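Local coordinates for probable fimbrial chaperone YadV (Escherichia coli K-12, PDB 5GHU), which probably acts as a periplasmic pilus chaperone that helps fimbrial subunits fold and holds them ready for assembly into a fimbria, at residues Arg9-Asp15 with Lys119-Asp125; Val33-Thr39 with Phe88-Glu94; Asp83-Val87 with Thr157-Val161. Numbering follows the deposited sequence.

Interaction 1 of 3, residues Arg9-Asp15 with Lys119-Asp125; sequences RVIYKSD and KLFYRPD
This is a parallel strand pairing at one edge of the N-terminal immunoglobulin-like domain: strand 9-13, outermost in its sheet, runs beside the end of strand 114-123. Build both strands extended, axes 4.7 Å apart and 20° from parallel, with Val10 opposite Leu120, Ile11 opposite Phe121, Tyr12 opposite Tyr122 and Lys13 opposite Arg123. The hydrogen-bond ladder consists of Val10 N to Lys119 O, Phe121 N to Val10 O, Tyr12 N to Phe121 O and Arg123 N to Tyr12 O, each 2.8 Å. Beyond the strands, Ser14 N is hydrogen-bonded to Arg123 O at 2.9 Å, and Ser14 OG (chi1 p) accepts from Asp125 N at 3.0 Å. A water links Ser14 O (2.7 Å) to Tyr122 OH (2.9 Å).

Toward the domain core, Val10 CG1 lies 4.0 Å from Leu120 CD1. With both tyrosines in the t rotamer, Tyr12 CD1 comes to 3.7 Å from Tyr122 CD1; Tyr12 OH is hydrogen-bonded to Tyr74 N. The opposite face carries Ile11 CD1, 3.9 Å from Phe121 CD2, and the guanidinium of Arg9, whose CZ sits 3.7 Å from Phe121 CE2. Arg9 NH1 and Lys119 NZ lie 4.5 Å apart, so positive charge gathers at this end, whereas Arg123 forms salt bridges with Glu85 and Asp211; the pair is consistent with the basic site in which related pilus chaperones hold a subunit's terminal carboxylate.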
loop_
_atom_site.group_PDB
_atom_site.type_symbol
_atom_site.label_atom_id
_atom_site.label_comp_id
_atom_site.label_asym_id
_atom_site.label_seq_id
_atom_site.Cartn_x
_atom_site.Cartn_y
_atom_site.Cartn_z
ATOM N N ARG A 9 -3.693 -5.432 2.186
ATOM C CA ARG A 9 -4.282 -4.210 1.657
ATOM C C ARG A 9 -5.762 -4.471 1.459
ATOM O O ARG A 9 -6.203 -5.637 1.516
ATOM C CB ARG A 9 -3.621 -3.737 0.331
ATOM C CG ARG A 9 -3.879 -4.715 -0.889
ATOM C CD ARG A 9 -2.574 -5.314 -1.545
ATOM N NE ARG A 9 -1.429 -4.399 -1.608
ATOM C CZ ARG A 9 -0.957 -3.630 -2.603
ATOM N NH1 ARG A 9 0.150 -2.979 -2.232
ATOM N NH2 ARG A 9 -1.425 -3.570 -3.905
ATOM N N VAL A 10 -6.520 -3.398 1.252
ATOM C CA VAL A 10 -7.980 -3.507 1.011
ATOM C C VAL A 10 -8.273 -2.834 -0.326
ATOM O O VAL A 10 -7.829 -1.713 -0.563
ATOM C CB VAL A 10 -8.787 -2.781 2.119
ATOM C CG1 VAL A 10 -10.310 -2.990 1.880
ATOM C CG2 VAL A 10 -8.391 -3.270 3.487
ATOM N N ILE A 11 -9.026 -3.503 -1.215
ATOM C CA ILE A 11 -9.468 -2.867 -2.444
ATOM C C ILE A 11 -10.927 -2.473 -2.256
ATOM O O ILE A 11 -11.764 -3.332 -1.883
ATOM C CB ILE A 11 -9.340 -3.819 -3.659
ATOM C CG1 ILE A 11 -7.904 -4.363 -3.773
ATOM C CG2 ILE A 11 -9.826 -3.122 -4.921
ATOM C CD1 ILE A 11 -6.761 -3.280 -3.871
ATOM N N TYR A 12 -11.213 -1.180 -2.470
ATOM C CA TYR A 12 -12.590 -0.665 -2.338
ATOM C C TYR A 12 -13.037 -0.242 -3.741
ATOM O O TYR A 12 -12.651 0.811 -4.206
ATOM C CB TYR A 12 -12.644 0.519 -1.347
ATOM C CG TYR A 12 -14.069 0.847 -0.935
ATOM C CD1 TYR A 12 -15.000 1.280 -1.859
ATOM C CD2 TYR A 12 -14.432 0.791 0.389
ATOM C CE1 TYR A 12 -16.324 1.553 -1.476
ATOM C CE2 TYR A 12 -15.721 1.081 0.789
ATOM C CZ TYR A 12 -16.656 1.471 -0.152
ATOM O OH TYR A 12 -17.951 1.744 0.265
ATOM N N LYS A 13 -13.833 -1.094 -4.415
ATOM C CA LYS A 13 -14.333 -0.742 -5.749
ATOM C C LYS A 13 -15.479 0.202 -5.595
ATOM O O LYS A 13 -16.299 0.051 -4.701
ATOM C CB LYS A 13 -14.717 -2.036 -6.513
ATOM C CG LYS A 13 -13.464 -2.912 -6.749
ATOM C CD LYS A 13 -13.867 -4.132 -7.591
ATOM C CE LYS A 13 -12.600 -5.003 -7.729
ATOM N NZ LYS A 13 -12.931 -6.232 -8.595
ATOM N N SER A 14 -15.551 1.207 -6.470
ATOM C CA SER A 14 -16.493 2.302 -6.243
ATOM C C SER A 14 -17.965 1.905 -6.289
ATOM O O SER A 14 -18.831 2.608 -5.740
ATOM C CB SER A 14 -16.223 3.426 -7.246
ATOM O OG SER A 14 -16.507 3.011 -8.571
ATOM N N ASP A 15 -18.268 0.765 -6.921
ATOM C CA ASP A 15 -19.673 0.361 -6.973
ATOM C C ASP A 15 -20.142 -0.371 -5.713
ATOM O O ASP A 15 -21.325 -0.682 -5.599
ATOM C CB ASP A 15 -19.985 -0.490 -8.238
ATOM C CG ASP A 15 -19.200 -1.794 -8.280
ATOM O OD1 ASP A 15 -19.221 -2.510 -7.282
ATOM O OD2 ASP A 15 -18.667 -2.072 -9.340
ATOM N N LYS A 119 -2.817 -0.306 3.580
ATOM C CA LYS A 119 -3.383 0.576 2.546
ATOM C C LYS A 119 -4.770 0.133 2.113
ATOM O O LYS A 119 -5.051 -1.073 1.967
ATOM C CB LYS A 119 -2.491 0.583 1.311
ATOM C CG LYS A 119 -1.130 1.223 1.592
ATOM C CD LYS A 119 -0.181 0.901 0.386
ATOM C CE LYS A 119 1.295 1.232 0.640
ATOM N NZ LYS A 119 2.166 0.644 -0.451
ATOM N N LEU A 120 -5.604 1.135 1.868
ATOM C CA LEU A 120 -6.899 0.910 1.193
ATOM C C LEU A 120 -6.843 1.645 -0.143
ATOM O O LEU A 120 -6.525 2.834 -0.206
ATOM C CB LEU A 120 -8.066 1.423 2.042
ATOM C CG LEU A 120 -9.424 1.268 1.322
ATOM C CD1 LEU A 120 -10.536 0.967 2.376
ATOM C CD2 LEU A 120 -9.781 2.523 0.534
ATOM N N PHE A 121 -7.102 0.937 -1.237
ATOM C CA PHE A 121 -7.118 1.591 -2.543
ATOM C C PHE A 121 -8.541 1.729 -2.985
ATOM O O PHE A 121 -9.234 0.697 -3.178
ATOM C CB PHE A 121 -6.320 0.775 -3.597
ATOM C CG PHE A 121 -4.861 0.630 -3.252
ATOM C CD1 PHE A 121 -3.990 1.623 -3.571
ATOM C CD2 PHE A 121 -4.370 -0.512 -2.596
ATOM C CE1 PHE A 121 -2.612 1.505 -3.273
ATOM C CE2 PHE A 121 -2.975 -0.605 -2.236
ATOM C CZ PHE A 121 -2.110 0.388 -2.597
ATOM N N TYR A 122 -8.974 2.977 -3.140
ATOM C CA TYR A 122 -10.302 3.261 -3.692
ATOM C C TYR A 122 -10.192 3.248 -5.219
ATOM O O TYR A 122 -9.415 4.029 -5.803
ATOM C CB TYR A 122 -10.809 4.615 -3.170
ATOM C CG TYR A 122 -12.207 4.890 -3.679
ATOM C CD1 TYR A 122 -13.308 4.358 -3.034
ATOM C CD2 TYR A 122 -12.399 5.720 -4.775
ATOM C CE1 TYR A 122 -14.603 4.660 -3.486
ATOM C CE2 TYR A 122 -13.679 6.052 -5.207
ATOM C CZ TYR A 122 -14.755 5.498 -4.579
ATOM O OH TYR A 122 -16.044 5.825 -5.026
ATOM N N ARG A 123 -10.948 2.329 -5.878
ATOM C CA ARG A 123 -10.781 2.087 -7.299
ATOM C C ARG A 123 -12.103 2.386 -8.016
ATOM O O ARG A 123 -13.042 1.591 -7.967
ATOM C CB ARG A 123 -10.363 0.636 -7.557
ATOM C CG ARG A 123 -10.092 0.379 -9.033
ATOM C CD ARG A 123 -9.652 -1.075 -9.257
ATOM N NE ARG A 123 -8.310 -1.150 -8.647
ATOM C CZ ARG A 123 -7.783 -2.298 -8.245
ATOM N NH1 ARG A 123 -8.423 -3.456 -8.467
ATOM N NH2 ARG A 123 -6.597 -2.303 -7.637
ATOM N N PRO A 124 -12.184 3.544 -8.684
ATOM C CA PRO A 124 -13.361 3.784 -9.535
ATOM C C PRO A 124 -13.502 2.680 -10.572
ATOM O O PRO A 124 -12.510 2.209 -11.123
ATOM C CB PRO A 124 -13.050 5.132 -10.207
ATOM C CG PRO A 124 -12.037 5.811 -9.235
ATOM C CD PRO A 124 -11.197 4.651 -8.715
ATOM N N ASP A 125 -14.740 2.301 -10.845
ATOM C CA ASP A 125 -14.991 1.313 -11.888
ATOM C C ASP A 125 -14.612 1.903 -13.246
ATOM O O ASP A 125 -14.757 3.122 -13.457
ATOM C CB ASP A 125 -16.481 0.989 -11.942
ATOM C CG ASP A 125 -16.973 0.099 -10.812
ATOM O OD1 ASP A 125 -16.288 -0.158 -9.833
ATOM O OD2 ASP A 125 -18.070 -0.413 -10.935
HETATM O O HOH W 1 -18.271 4.352 -3.781
#

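Interaction 2 of 3, residues Val33-Thr39 with Phe88-Glu94; sequences VQSWLDT and FWFNVLE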
loop_
_atom_site.group_PDB
_atom_site.type_symbol
_atom_site.label_atom_id
_atom_site.label_comp_id
_atom_site.label_asym_id
_atom_site.label_seq_id
_atom_site.Cartn_x
_atom_site.Cartn_y
_atom_site.Cartn_z
ATOM N N VAL A 33 -10.041 -2.258 20.806
ATOM C CA VAL A 33 -9.456 -2.019 19.500
ATOM C C VAL A 33 -10.167 -0.916 18.724
ATOM O O VAL A 33 -11.374 -0.956 18.529
ATOM C CB VAL A 33 -9.507 -3.321 18.679
ATOM C CG1 VAL A 33 -8.837 -3.127 17.291
ATOM C CG2 VAL A 33 -8.858 -4.441 19.496
ATOM N N GLN A 34 -9.406 0.059 18.253
ATOM C CA GLN A 34 -9.964 1.155 17.464
ATOM C C GLN A 34 -9.588 0.963 16.009
ATOM O O GLN A 34 -8.441 0.613 15.725
ATOM C CB GLN A 34 -9.427 2.511 17.924
ATOM C CG GLN A 34 -9.885 2.910 19.267
ATOM C CD GLN A 34 -9.507 4.334 19.539
ATOM O OE1 GLN A 34 -8.586 4.610 20.306
ATOM N NE2 GLN A 34 -10.242 5.249 18.945
ATOM N N SER A 35 -10.540 1.225 15.122
ATOM C CA SER A 35 -10.363 1.072 13.686
ATOM C C SER A 35 -10.752 2.389 13.038
ATOM O O SER A 35 -11.810 2.935 13.363
ATOM C CB SER A 35 -11.247 -0.058 13.120
ATOM O OG SER A 35 -10.998 -1.278 13.790
ATOM N N TRP A 36 -9.941 2.883 12.114
ATOM C CA TRP A 36 -10.348 4.055 11.361
ATOM C C TRP A 36 -9.584 4.188 10.065
ATOM O O TRP A 36 -8.537 3.537 9.861
ATOM C CB TRP A 36 -10.171 5.330 12.219
ATOM C CG TRP A 36 -8.711 5.798 12.377
ATOM C CD1 TRP A 36 -8.047 6.697 11.582
ATOM C CD2 TRP A 36 -7.768 5.401 13.393
ATOM N NE1 TRP A 36 -6.747 6.873 12.027
ATOM C CE2 TRP A 36 -6.561 6.106 13.148
ATOM C CE3 TRP A 36 -7.827 4.531 14.486
ATOM C CZ2 TRP A 36 -5.426 5.934 13.922
ATOM C CZ3 TRP A 36 -6.701 4.387 15.279
ATOM C CH2 TRP A 36 -5.512 5.107 14.999
ATOM N N LEU A 37 -10.098 5.055 9.188
ATOM C CA LEU A 37 -9.421 5.409 7.945
ATOM C C LEU A 37 -8.901 6.842 7.998
ATOM O O LEU A 37 -9.598 7.772 8.448
ATOM C CB LEU A 37 -10.369 5.256 6.759
ATOM C CG LEU A 37 -10.643 3.794 6.380
ATOM C CD1 LEU A 37 -12.000 3.621 5.731
ATOM C CD2 LEU A 37 -9.586 3.326 5.455
ATOM N N ASP A 38 -7.677 7.031 7.526
ATOM C CA ASP A 38 -7.187 8.400 7.303
ATOM C C ASP A 38 -6.254 8.493 6.083
ATOM O O ASP A 38 -6.201 7.569 5.272
ATOM C CB ASP A 38 -6.523 8.947 8.587
ATOM C CG ASP A 38 -5.275 8.183 9.007
ATOM O OD1 ASP A 38 -4.610 7.541 8.178
ATOM O OD2 ASP A 38 -4.937 8.250 10.217
ATOM N N THR A 39 -5.536 9.614 5.920
ATOM C CA THR A 39 -4.777 9.793 4.687
ATOM C C THR A 39 -3.304 9.445 4.827
ATOM O O THR A 39 -2.556 9.507 3.850
ATOM C CB THR A 39 -4.897 11.221 4.173
ATOM O OG1 THR A 39 -4.486 12.099 5.210
ATOM C CG2 THR A 39 -6.340 11.534 3.803
ATOM N N PHE A 88 -5.790 5.392 0.796
ATOM C CA PHE A 88 -6.021 5.731 2.207
ATOM C C PHE A 88 -5.357 4.713 3.083
ATOM O O PHE A 88 -4.862 3.676 2.604
ATOM C CB PHE A 88 -7.539 5.826 2.509
ATOM C CG PHE A 88 -8.218 6.816 1.644
ATOM C CD1 PHE A 88 -8.678 6.467 0.378
ATOM C CD2 PHE A 88 -8.362 8.117 2.066
ATOM C CE1 PHE A 88 -9.253 7.425 -0.427
ATOM C CE2 PHE A 88 -8.943 9.073 1.225
ATOM C CZ PHE A 88 -9.388 8.680 -0.026
ATOM N N TRP A 89 -5.302 5.047 4.372
ATOM C CA TRP A 89 -4.778 4.119 5.358
ATOM C C TRP A 89 -5.826 3.620 6.328
ATOM O O TRP A 89 -6.516 4.400 6.962
ATOM C CB TRP A 89 -3.637 4.792 6.119
ATOM C CG TRP A 89 -2.490 4.901 5.169
ATOM C CD1 TRP A 89 -2.277 5.882 4.229
ATOM C CD2 TRP A 89 -1.447 3.947 4.995
ATOM N NE1 TRP A 89 -1.150 5.602 3.509
ATOM C CE2 TRP A 89 -0.615 4.422 3.965
ATOM C CE3 TRP A 89 -1.133 2.742 5.611
ATOM C CZ2 TRP A 89 0.522 3.742 3.567
ATOM C CZ3 TRP A 89 -0.011 2.075 5.217
ATOM C CH2 TRP A 89 0.807 2.572 4.210
ATOM N N PHE A 90 -5.939 2.305 6.394
ATOM C CA PHE A 90 -6.786 1.661 7.399
ATOM C C PHE A 90 -5.952 1.378 8.644
ATOM O O PHE A 90 -4.976 0.630 8.575
ATOM C CB PHE A 90 -7.386 0.346 6.838
ATOM C CG PHE A 90 -8.229 -0.396 7.849
ATOM C CD1 PHE A 90 -9.349 0.200 8.387
ATOM C CD2 PHE A 90 -7.828 -1.618 8.355
ATOM C CE1 PHE A 90 -10.125 -0.419 9.354
ATOM C CE2 PHE A 90 -8.590 -2.253 9.317
ATOM C CZ PHE A 90 -9.738 -1.636 9.838
ATOM N N ASN A 91 -6.351 1.984 9.765
ATOM C CA ASN A 91 -5.619 1.888 11.022
ATOM C C ASN A 91 -6.315 1.056 12.046
ATOM O O ASN A 91 -7.531 1.182 12.209
ATOM C CB ASN A 91 -5.449 3.275 11.659
ATOM C CG ASN A 91 -4.635 4.228 10.800
ATOM O OD1 ASN A 91 -3.481 4.465 11.088
ATOM N ND2 ASN A 91 -5.236 4.777 9.758
ATOM N N VAL A 92 -5.521 0.285 12.788
ATOM C CA VAL A 92 -5.956 -0.490 13.928
ATOM C C VAL A 92 -5.062 -0.194 15.115
ATOM O O VAL A 92 -3.845 -0.316 15.022
ATOM C CB VAL A 92 -5.913 -1.970 13.565
ATOM C CG1 VAL A 92 -6.209 -2.815 14.768
ATOM C CG2 VAL A 92 -6.898 -2.184 12.424
ATOM N N LEU A 93 -5.670 0.207 16.223
ATOM C CA LEU A 93 -4.912 0.569 17.428
ATOM C C LEU A 93 -5.411 -0.293 18.581
ATOM O O LEU A 93 -6.591 -0.280 18.861
ATOM C CB LEU A 93 -5.087 2.089 17.718
ATOM C CG LEU A 93 -4.439 2.778 18.932
ATOM C CD1 LEU A 93 -5.213 2.554 20.230
ATOM C CD2 LEU A 93 -3.045 2.276 19.084
ATOM N N GLU A 94 -4.543 -1.059 19.240
ATOM C CA GLU A 94 -5.020 -1.928 20.336
ATOM C C GLU A 94 -4.552 -1.368 21.668
ATOM O O GLU A 94 -3.535 -0.708 21.748
ATOM C CB GLU A 94 -4.548 -3.385 20.151
ATOM C CG GLU A 94 -3.049 -3.642 20.319
ATOM C CD GLU A 94 -2.590 -4.984 19.729
ATOM O OE1 GLU A 94 -3.073 -5.360 18.647
ATOM O OE2 GLU A 94 -1.732 -5.655 20.326
#
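Strands 31-38 and 86-95 run antiparallel here, their axes 4.6 Å apart at 166°, with three hydrogen-bonded pairs, Gln34-Leu93, Trp36-Asn91 and Asp38-Trp89. Each is closed by two backbone bonds; Asn91 N to Trp36 O, at 2.7 Å, is the shortest.

The relief differs between the two faces. On the one bearing Gln34, Trp36, Asp38, Trp89, Asn91 and Leu93, the big bump is the indole of Trp36. Its p rotamer lays the ring across the neighbouring strand, so that Asn91 CB sits 3.4 Å from the centroid of the six-membered ring, almost on its normal, a CH-pi contact. Leu93 fills the space at the indole's rim, its CB 3.7 Å from Trp36 CZ3. The other end of the indole is held by Trp36 NE1 to Asp38 OD2 (2.9 Å), while Asp38 OD1 takes a weak bond from Asn91 ND2 (3.2 Å). Asn91 OD1 turns to Arg115, and Trp89 makes a cation-pi contact with Arg117, both on the next strand.

The reverse face has smaller bumps grouped round the Phe90 ring. Leu37 CD2 comes to 4.0 Å from Phe90 CB, at the edge of the Phe90 ring, and the small side chain of Ser35 lets that ring close in, CB to Phe90 CZ being 3.9 Å. Val33 CG1 and Val92 CG1 meet at 3.7 Å. Leu23 and Val21 of strand 19-25 pack against this surface from the opposing layer, as expected for the central strand pair, C beside F, of an immunoglobulin-like beta sandwich.

Interaction 3 of 3, residues Asp83-Val87 with Thr157-Val161; sequences DRESV and TPYYV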
loop_
_atom_site.group_PDB
_atom_site.type_symbol
_atom_site.label_atom_id
_atom_site.label_comp_id
_atom_site.label_asym_id
_atom_site.label_seq_id
_atom_site.Cartn_x
_atom_site.Cartn_y
_atom_site.Cartn_z
ATOM N N ASP A 83 -11.098 9.185 -12.274
ATOM C CA ASP A 83 -10.214 8.766 -13.347
ATOM C C ASP A 83 -8.937 8.104 -12.867
ATOM O O ASP A 83 -8.065 7.850 -13.674
ATOM C CB ASP A 83 -9.791 9.975 -14.195
ATOM C CG ASP A 83 -9.020 10.994 -13.415
ATOM O OD1 ASP A 83 -8.914 10.960 -12.156
ATOM O OD2 ASP A 83 -8.476 11.917 -14.088
ATOM N N ARG A 84 -8.894 7.769 -11.586
ATOM C CA ARG A 84 -7.672 7.153 -11.032
ATOM C C ARG A 84 -7.980 6.652 -9.670
ATOM O O ARG A 84 -8.952 7.070 -9.060
ATOM C CB ARG A 84 -6.542 8.210 -10.968
ATOM C CG ARG A 84 -6.780 9.304 -9.910
ATOM C CD ARG A 84 -5.800 10.468 -10.160
ATOM N NE ARG A 84 -6.188 11.208 -11.351
ATOM C CZ ARG A 84 -5.396 12.083 -11.971
ATOM N NH1 ARG A 84 -4.161 12.307 -11.502
ATOM N NH2 ARG A 84 -5.829 12.725 -13.054
ATOM N N GLU A 85 -7.155 5.745 -9.179
ATOM C CA GLU A 85 -7.258 5.286 -7.792
ATOM C C GLU A 85 -6.885 6.391 -6.815
ATOM O O GLU A 85 -6.121 7.349 -7.124
ATOM C CB GLU A 85 -6.288 4.132 -7.556
ATOM C CG GLU A 85 -6.728 2.831 -8.262
ATOM C CD GLU A 85 -5.829 1.681 -7.819
ATOM O OE1 GLU A 85 -4.581 1.830 -7.575
ATOM O OE2 GLU A 85 -6.400 0.579 -7.697
ATOM N N SER A 86 -7.467 6.260 -5.613
ATOM C CA SER A 86 -7.074 7.095 -4.447
ATOM C C SER A 86 -6.651 6.163 -3.334
ATOM O O SER A 86 -7.251 5.132 -3.135
ATOM C CB SER A 86 -8.244 7.958 -3.947
ATOM O OG SER A 86 -8.554 8.965 -4.871
ATOM N N VAL A 87 -5.647 6.524 -2.557
ATOM C CA VAL A 87 -5.181 5.656 -1.500
ATOM C C VAL A 87 -5.436 6.291 -0.127
ATOM O O VAL A 87 -5.333 7.531 0.087
ATOM C CB VAL A 87 -3.655 5.312 -1.640
ATOM C CG1 VAL A 87 -2.749 6.564 -1.364
ATOM C CG2 VAL A 87 -3.274 4.130 -0.733
ATOM N N THR A 157 -0.271 5.123 -15.732
ATOM C CA THR A 157 -1.565 4.399 -15.564
ATOM C C THR A 157 -2.433 5.089 -14.489
ATOM O O THR A 157 -1.926 5.861 -13.623
ATOM C CB THR A 157 -1.395 2.918 -15.130
ATOM O OG1 THR A 157 -1.120 2.847 -13.730
ATOM C CG2 THR A 157 -0.271 2.239 -15.897
ATOM N N PRO A 158 -3.702 4.696 -14.415
ATOM C CA PRO A 158 -4.564 5.180 -13.304
ATOM C C PRO A 158 -4.493 4.410 -12.011
ATOM O O PRO A 158 -5.287 4.661 -11.115
ATOM C CB PRO A 158 -5.991 5.055 -13.890
ATOM C CG PRO A 158 -5.843 3.866 -14.892
ATOM C CD PRO A 158 -4.453 4.050 -15.517
ATOM N N TYR A 159 -3.505 3.516 -11.885
ATOM C CA TYR A 159 -3.345 2.673 -10.711
ATOM C C TYR A 159 -2.079 2.988 -9.932
ATOM O O TYR A 159 -1.041 3.322 -10.529
ATOM C CB TYR A 159 -3.261 1.180 -11.118
ATOM C CG TYR A 159 -4.449 0.715 -11.918
ATOM C CD1 TYR A 159 -5.659 0.489 -11.259
ATOM C CD2 TYR A 159 -4.354 0.499 -13.300
ATOM C CE1 TYR A 159 -6.784 0.028 -11.985
ATOM C CE2 TYR A 159 -5.482 -0.003 -14.040
ATOM C CZ TYR A 159 -6.668 -0.221 -13.344
ATOM O OH TYR A 159 -7.834 -0.656 -13.989
ATOM N N TYR A 160 -2.176 2.898 -8.620
ATOM C CA TYR A 160 -0.942 2.848 -7.830
ATOM C C TYR A 160 -0.141 1.620 -8.199
ATOM O O TYR A 160 -0.701 0.530 -8.497
ATOM C CB TYR A 160 -1.229 2.791 -6.305
ATOM C CG TYR A 160 -1.769 4.072 -5.777
ATOM C CD1 TYR A 160 -3.114 4.411 -5.902
ATOM C CD2 TYR A 160 -0.912 4.993 -5.245
ATOM C CE1 TYR A 160 -3.587 5.633 -5.439
ATOM C CE2 TYR A 160 -1.407 6.259 -4.775
ATOM C CZ TYR A 160 -2.746 6.522 -4.886
ATOM O OH TYR A 160 -3.202 7.762 -4.455
ATOM N N VAL A 161 1.185 1.777 -8.089
ATOM C CA VAL A 161 2.074 0.602 -8.044
ATOM C C VAL A 161 2.834 0.609 -6.737
ATOM O O VAL A 161 3.409 1.625 -6.330
ATOM C CB VAL A 161 3.073 0.545 -9.223
ATOM C CG1 VAL A 161 4.046 -0.664 -9.053
ATOM C CG2 VAL A 161 2.314 0.390 -10.564
HETATM O O HOH W 2 -3.034 -0.457 -7.171
HETATM O O HOH W 3 -4.812 9.612 -6.493
#
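A glutamate side chain does the work of a backbone here: the carboxylate of Glu85 reaches across and accepts the peptide NH of Tyr160, OE1 to N 2.8 Å. The contact lies in the hinge of the two-domain, boomerang-shaped chaperone of the PapD family, where the lead-in to strand 86-95 and its first residues, in the N-terminal domain, meet a loop of the C-terminal domain. No strand pairing joins the two segments. A single backbone bond, Glu85 N to Pro158 O at 2.9 Å, sets the spacing, and Asp83 O rests 3.5 Å from Pro158 CB. The loop is shaped by an ST turn, Thr157 OG1 accepting from Tyr159 N at 3.1 Å, that bends the chain through Pro158 into Tyr159.

Glu85 points its CA-to-CB bond toward the loop, and its other oxygen, OE2, forms a salt bridge with Arg123. As Arg123 also pairs with Asp211, a charged network spans the domains, a feature shared by relatives such as PapD. The ring of Tyr160 lies against the strand: Val87 CB stands 4.0 Å from the ring centroid, over its face, with Phe121 also meeting the ring. Two waters bridge the segments. One donates to both Glu85 OE1 (2.8 Å) and Tyr160 O (2.9 Å), and the second donates to Glu85 O at 2.7 Å while lying 3.2 Å from Tyr160 OH.

Strand 86-95 ties the three contacts together. Interaction 2 uses its length and interaction 3 its first residues and the turn before them, their centres about 21 Å apart, while strand 114-123 of interaction 1 pairs with it. Interactions 1 and 2 (centres about 16 Å apart) meet where Leu120 N approaches Phe88 O at 2.7 Å, probably a hydrogen bond, and where Lys119 CG packs 3.5 Å from Trp89 CH2. Interactions 1 and 3 are closest, centres about 10 Å apart, fastened by Arg123 NE to Glu85 OE2 at 2.7 Å. The sheet of the N-terminal domain thus runs up to the interdomain cleft, where related chaperones hold the terminal carboxylate of a pilus subunit.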